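Side-chain contacts in trichothecene 15-O-acetyltransferase TRI3 (Fusarium sporotrichioides, PDB 3FOT), which transfers an acetyl group to the 15-hydroxyl of trichothecene intermediates on the pathway to the mycotoxin T-2 toxin: residues A258-A261 against N262-R266; N415-A418 against S419-A423. One frame throughout, in Å; residues are numbered along the deposited sequence.

Following the chain, contact 1 comes first, in the last turns of helix 246-264 and the residues just after it. Contact 2 lies later, near the C-terminal end of helix 406-423. Each is a local contact inside a single helix, so neither closes a long loop. They follow in series and neither nest nor cross. In space they are neighbours, with centres about 14 Å apart, because the two helices pack together. The rings of Y263 and Y420 meet with nearly parallel planes, and CD2 of Y263 is 3.4 Å from CE2 of Y420. L259 of contact 1 also packs on E417 of contact 2.

Contact 1: residues A258-A261 against N262-R266; sequences ALVA and NYKSR
L259 and Y263 lie side by side, one turn apart, near the C-terminal end of alpha-helix 246-264. Both side chains point the same way. CG of L259 touches CE2 of the Y263 ring at 3.7 Å, and CD1 of L259 reaches along the ring toward its OH. With CG anti to the backbone N (chi1 178°), the isobutyl group of L259 is placed alongside the tyrosine ring. CG of Y263 sits beside its own backbone N (chi1 -72°), which brings the ring back alongside the preceding turn, with CD2 near L259 O. These two buried side chains face helix 406-423. Y263 also packs on P427 and meets the ring of F428 edge-to-face.

V260 and K264 form a second i, i+4 pair. The extended lysine chain runs alongside the valine, with NZ 3.7 Å from CG1 of V260. This is a packing contact.

N262 N donates to A258 O and Y263 N to L259 O, both of the i+4 to i alpha-helical kind. Y263 N also has a weak bond to V260 O. K264 N makes two weak bonds, to V260 O and to A261 O.

A water binds here. It donates to L259 O at 3.0 Å and accepts from N262 ND2 at 2.8 Å. The same water oxygen lies 3.4 Å above the plane of the Y263 ring, over its centre.

Contact 2: residues N415-A418 against S419-A423; sequences NFEA and SYLHA
L421 lies beside E417, one turn on in alpha-helix 406-423, and the two side chains point the same way. CD1 of L421 is 4.1 Å from CG of E417, so the leucine meets the aliphatic part of the glutamate. CG of L421 lies 3.3 Å from E417 O, beyond the oxygen end of the carbonyl. CG of E417 is anti to the backbone N (chi1 -171°) and the chain beyond it is extended. The extended chain carries the carboxylate past the leucine contact to helix 246-264. There OE1 is hydrogen-bonded to Y255 OH, and the side chain also packs on Y263.

F416 and Y420 make a looser i, i+4 pair. CZ of F416 approaches CD1 of Y420 at 4.2 Å, and the approach is oblique on both rings.

The S419 hydroxyl reaches N415 O through a water. OG is 3.7 Å from N415 O, and the water spans the two. It donates to N415 O at 2.8 Å and is hydrogen-bonded to S419 OG at 3.0 Å. N415 O also accepts the backbone N-H of S419, so this carbonyl has two partners.

The backbone is regular alpha-helix here. Y420 N donates to F416 O at 2.8 Å, and H422 N donates to A418 O.

A418, E417 and L421 also pack on helix 36-41, at A38 and I39. H414, which binds 15-deacetylcalonectrin, precedes N415 directly, and its side chain is about 3 Å from that of E417 at the nearest atoms. The two ends of E417 thus have different partners: its CG methylene packs on L421, while its carboxylate is tied to Y255 through OE1, which holds the side chain next to H414.

Contact 1: residues A258-A261 against N262-R266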
ATOM      1  N   ALA A 258     -16.606  -9.520  14.090  1.00 19.48           N
ATOM      2  CA  ALA A 258     -15.693 -10.335  13.268  1.00 19.31           C
ATOM      3  C   ALA A 258     -14.219 -10.000  13.511  1.00 19.53           C
ATOM      4  O   ALA A 258     -13.358 -10.899  13.559  1.00 19.24           O
ATOM      5  CB  ALA A 258     -16.007 -10.191  11.805  1.00 19.18           C
ATOM      6  N   LEU A 259     -13.935  -8.708  13.663  1.00 18.90           N
ATOM      7  CA  LEU A 259     -12.587  -8.250  13.945  1.00 19.16           C
ATOM      8  C   LEU A 259     -12.049  -8.845  15.229  1.00 19.59           C
ATOM      9  O   LEU A 259     -10.963  -9.427  15.261  1.00 18.99           O
ATOM     10  CB  LEU A 259     -12.590  -6.723  14.026  1.00 19.65           C
ATOM     11  CG  LEU A 259     -11.276  -6.038  14.355  1.00 20.88           C
ATOM     12  CD1 LEU A 259     -10.292  -6.277  13.197  1.00 19.47           C
ATOM     13  CD2 LEU A 259     -11.536  -4.559  14.556  1.00 20.63           C
ATOM     14  N   VAL A 260     -12.817  -8.697  16.298  1.00 19.63           N
ATOM     15  CA  VAL A 260     -12.384  -9.144  17.607  1.00 20.99           C
ATOM     16  C   VAL A 260     -12.233 -10.653  17.621  1.00 20.82           C
ATOM     17  O   VAL A 260     -11.263 -11.161  18.179  1.00 21.25           O
ATOM     18  CB  VAL A 260     -13.323  -8.653  18.713  1.00 21.05           C
ATOM     19  CG1 VAL A 260     -12.813  -9.080  20.107  1.00 21.79           C
ATOM     20  CG2 VAL A 260     -13.408  -7.128  18.650  1.00 22.20           C
ATOM     21  N   ALA A 261     -13.173 -11.362  16.994  1.00 20.82           N
ATOM     22  CA  ALA A 261     -13.104 -12.820  16.897  1.00 21.47           C
ATOM     23  C   ALA A 261     -11.929 -13.299  16.060  1.00 21.78           C
ATOM     24  O   ALA A 261     -11.343 -14.338  16.371  1.00 22.29           O
ATOM     25  CB  ALA A 261     -14.410 -13.419  16.363  1.00 21.38           C
ATOM     26  N   ASN A 262     -11.605 -12.567  14.994  1.00 21.29           N
ATOM     27  CA  ASN A 262     -10.428 -12.901  14.187  1.00 21.52           C
ATOM     28  C   ASN A 262      -9.146 -12.820  15.017  1.00 21.39           C
ATOM     29  O   ASN A 262      -8.239 -13.619  14.817  1.00 21.26           O
ATOM     30  CB  ASN A 262     -10.320 -12.043  12.922  1.00 21.07           C
ATOM     31  CG  ASN A 262      -9.107 -12.417  12.055  1.00 22.40           C
ATOM     32  OD1 ASN A 262      -8.970 -13.558  11.640  1.00 24.36           O
ATOM     33  ND2 ASN A 262      -8.229 -11.450  11.794  1.00 20.80           N
ATOM     34  N   TYR A 263      -9.064 -11.863  15.942  1.00 21.79           N
ATOM     35  CA  TYR A 263      -7.885 -11.777  16.825  1.00 22.37           C
ATOM     36  C   TYR A 263      -7.723 -13.046  17.674  1.00 22.77           C
ATOM     37  O   TYR A 263      -6.603 -13.463  17.978  1.00 22.23           O
ATOM     38  CB  TYR A 263      -7.942 -10.539  17.737  1.00 22.46           C
ATOM     39  CG  TYR A 263      -7.714  -9.206  17.043  1.00 23.14           C
ATOM     40  CD1 TYR A 263      -6.566  -8.972  16.293  1.00 21.26           C
ATOM     41  CD2 TYR A 263      -8.644  -8.162  17.169  1.00 23.68           C
ATOM     42  CE1 TYR A 263      -6.352  -7.747  15.663  1.00 22.80           C
ATOM     43  CE2 TYR A 263      -8.440  -6.929  16.547  1.00 24.31           C
ATOM     44  CZ  TYR A 263      -7.292  -6.729  15.789  1.00 24.31           C
ATOM     45  OH  TYR A 263      -7.061  -5.522  15.162  1.00 25.74           O
ATOM     46  N   LYS A 264      -8.851 -13.662  18.026  0.70 22.84           N
ATOM     47  CA  LYS A 264      -8.901 -14.774  18.982  0.70 23.35           C
ATOM     48  C   LYS A 264      -9.020 -16.154  18.327  0.70 23.57           C
ATOM     49  O   LYS A 264      -9.021 -17.177  19.009  0.70 23.28           O
ATOM     50  CB  LYS A 264     -10.072 -14.560  19.957  0.70 23.33           C
ATOM     51  CG  LYS A 264      -9.918 -13.351  20.873  0.70 24.47           C
ATOM     52  CD  LYS A 264     -11.241 -12.956  21.503  0.70 26.52           C
ATOM     53  CE  LYS A 264     -11.044 -11.898  22.568  0.70 27.88           C
ATOM     54  NZ  LYS A 264     -12.356 -11.358  23.038  0.70 29.62           N
ATOM     55  N   SER A 265      -9.128 -16.183  17.008  1.00 24.37           N
ATOM     56  CA  SER A 265      -9.441 -17.430  16.312  1.00 25.32           C
ATOM     57  C   SER A 265      -8.230 -18.340  16.144  1.00 25.48           C
ATOM     58  O   SER A 265      -7.070 -17.888  16.142  1.00 24.90           O
ATOM     59  CB  SER A 265     -10.077 -17.159  14.947  1.00 25.47           C
ATOM     60  OG  SER A 265      -9.123 -16.695  14.013  1.00 28.20           O
ATOM     61  N   ARG A 266      -8.527 -19.627  15.974  1.00 25.12           N
ATOM     62  CA  ARG A 266      -7.520 -20.615  15.632  1.00 25.34           C
ATOM     63  C   ARG A 266      -6.987 -20.298  14.239  1.00 25.11           C
ATOM     64  O   ARG A 266      -7.691 -19.727  13.402  1.00 25.36           O
ATOM     65  CB  ARG A 266      -8.114 -22.032  15.688  1.00 25.30           C
TER
HETATM   66  O   HOH W   1      -8.639  -9.155  13.352  1.00 25.17           O

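Contact 2: residues N415-A418 against S419-A423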
ATOM      1  N   ASN A 415     -11.784   3.480  13.169  1.00 13.17           N
ATOM      2  CA  ASN A 415     -11.594   4.242  14.416  1.00 13.44           C
ATOM      3  C   ASN A 415     -11.595   3.290  15.632  1.00 14.06           C
ATOM      4  O   ASN A 415     -10.739   3.367  16.530  1.00 14.37           O
ATOM      5  CB  ASN A 415     -12.682   5.287  14.598  1.00 13.94           C
ATOM      6  CG  ASN A 415     -12.472   6.530  13.754  1.00 15.62           C
ATOM      7  OD1 ASN A 415     -11.390   6.789  13.228  1.00 14.47           O
ATOM      8  ND2 ASN A 415     -13.531   7.330  13.642  1.00 14.04           N
ATOM      9  N   PHE A 416     -12.557   2.379  15.641  1.00 14.47           N
ATOM     10  CA  PHE A 416     -12.639   1.392  16.713  1.00 14.85           C
ATOM     11  C   PHE A 416     -11.389   0.497  16.750  1.00 14.23           C
ATOM     12  O   PHE A 416     -10.817   0.233  17.812  1.00 14.31           O
ATOM     13  CB  PHE A 416     -13.913   0.558  16.587  1.00 15.42           C
ATOM     14  CG  PHE A 416     -13.938  -0.620  17.516  1.00 17.14           C
ATOM     15  CD1 PHE A 416     -14.345  -0.458  18.842  1.00 18.14           C
ATOM     16  CD2 PHE A 416     -13.490  -1.877  17.090  1.00 17.49           C
ATOM     17  CE1 PHE A 416     -14.334  -1.560  19.727  1.00 19.44           C
ATOM     18  CE2 PHE A 416     -13.472  -2.966  17.960  1.00 18.77           C
ATOM     19  CZ  PHE A 416     -13.909  -2.805  19.281  1.00 17.85           C
ATOM     20  N   GLU A 417     -10.964   0.046  15.576  1.00 13.60           N
ATOM     21  CA  GLU A 417      -9.814  -0.834  15.475  1.00 13.03           C
ATOM     22  C   GLU A 417      -8.525  -0.186  16.026  1.00 12.86           C
ATOM     23  O   GLU A 417      -7.729  -0.834  16.739  1.00 12.15           O
ATOM     24  CB  GLU A 417      -9.653  -1.238  14.015  1.00 12.80           C
ATOM     25  CG  GLU A 417      -8.632  -2.308  13.777  1.00 14.32           C
ATOM     26  CD  GLU A 417      -8.794  -2.946  12.410  1.00 16.10           C
ATOM     27  OE1 GLU A 417      -9.845  -2.743  11.747  1.00 16.01           O
ATOM     28  OE2 GLU A 417      -7.864  -3.668  12.014  1.00 18.59           O
ATOM     29  N   ALA A 418      -8.332   1.092  15.720  1.00 12.79           N
ATOM     30  CA  ALA A 418      -7.184   1.848  16.228  1.00 12.58           C
ATOM     31  C   ALA A 418      -7.174   1.896  17.757  1.00 13.23           C
ATOM     32  O   ALA A 418      -6.140   1.656  18.414  1.00 12.73           O
ATOM     33  CB  ALA A 418      -7.195   3.261  15.644  1.00 13.31           C
ATOM     34  N   SER A 419      -8.349   2.154  18.325  1.00 13.91           N
ATOM     35  CA  SER A 419      -8.511   2.172  19.776  1.00 14.46           C
ATOM     36  C   SER A 419      -8.266   0.802  20.394  1.00 14.11           C
ATOM     37  O   SER A 419      -7.598   0.695  21.448  1.00 14.26           O
ATOM     38  CB  SER A 419      -9.917   2.649  20.107  1.00 15.45           C
ATOM     39  OG  SER A 419      -9.942   4.058  20.078  1.00 20.25           O
ATOM     40  N   TYR A 420      -8.765  -0.243  19.730  1.00 14.26           N
ATOM     41  CA  TYR A 420      -8.531  -1.639  20.164  1.00 14.62           C
ATOM     42  C   TYR A 420      -7.032  -1.959  20.167  1.00 14.67           C
ATOM     43  O   TYR A 420      -6.491  -2.529  21.134  1.00 14.33           O
ATOM     44  CB  TYR A 420      -9.282  -2.635  19.266  1.00 15.45           C
ATOM     45  CG  TYR A 420      -9.241  -4.061  19.773  1.00 15.77           C
ATOM     46  CD1 TYR A 420     -10.274  -4.566  20.563  1.00 17.78           C
ATOM     47  CD2 TYR A 420      -8.170  -4.900  19.472  1.00 18.18           C
ATOM     48  CE1 TYR A 420     -10.236  -5.874  21.042  1.00 18.82           C
ATOM     49  CE2 TYR A 420      -8.114  -6.205  19.949  1.00 19.34           C
ATOM     50  CZ  TYR A 420      -9.159  -6.689  20.725  1.00 18.97           C
ATOM     51  OH  TYR A 420      -9.094  -7.978  21.186  1.00 19.36           O
ATOM     52  N   LEU A 421      -6.345  -1.575  19.094  1.00 14.07           N
ATOM     53  CA  LEU A 421      -4.918  -1.875  18.982  1.00 14.36           C
ATOM     54  C   LEU A 421      -4.048  -1.084  19.948  1.00 14.94           C
ATOM     55  O   LEU A 421      -2.979  -1.555  20.352  1.00 15.29           O
ATOM     56  CB  LEU A 421      -4.428  -1.666  17.554  1.00 14.95           C
ATOM     57  CG  LEU A 421      -4.995  -2.698  16.582  1.00 14.54           C
ATOM     58  CD1 LEU A 421      -4.767  -2.172  15.160  1.00 15.13           C
ATOM     59  CD2 LEU A 421      -4.372  -4.075  16.792  1.00 13.74           C
ATOM     60  N   HIS A 422      -4.500   0.110  20.304  1.00 14.35           N
ATOM     61  CA  HIS A 422      -3.826   0.894  21.324  1.00 15.54           C
ATOM     62  C   HIS A 422      -3.970   0.182  22.670  1.00 16.30           C
ATOM     63  O   HIS A 422      -2.998   0.074  23.439  1.00 15.90           O
ATOM     64  CB  HIS A 422      -4.390   2.320  21.408  1.00 15.76           C
ATOM     65  CG  HIS A 422      -3.763   3.136  22.496  1.00 16.37           C
ATOM     66  ND1 HIS A 422      -2.405   3.368  22.561  1.00 18.75           N
ATOM     67  CD2 HIS A 422      -4.299   3.727  23.589  1.00 19.92           C
ATOM     68  CE1 HIS A 422      -2.132   4.086  23.638  1.00 19.56           C
ATOM     69  NE2 HIS A 422      -3.266   4.317  24.280  1.00 19.41           N
ATOM     70  N   ALA A 423      -5.176  -0.313  22.944  1.00 16.69           N
ATOM     71  CA  ALA A 423      -5.452  -0.966  24.231  1.00 17.40           C
ATOM     72  C   ALA A 423      -4.823  -2.350  24.318  1.00 17.79           C
ATOM     73  O   ALA A 423      -4.500  -2.827  25.411  1.00 17.35           O
ATOM     74  CB  ALA A 423      -6.939  -1.031  24.486  1.00 17.67           C
TER
HETATM   75  O   HOH W   2      -9.714   5.785  17.579  1.00 22.06           O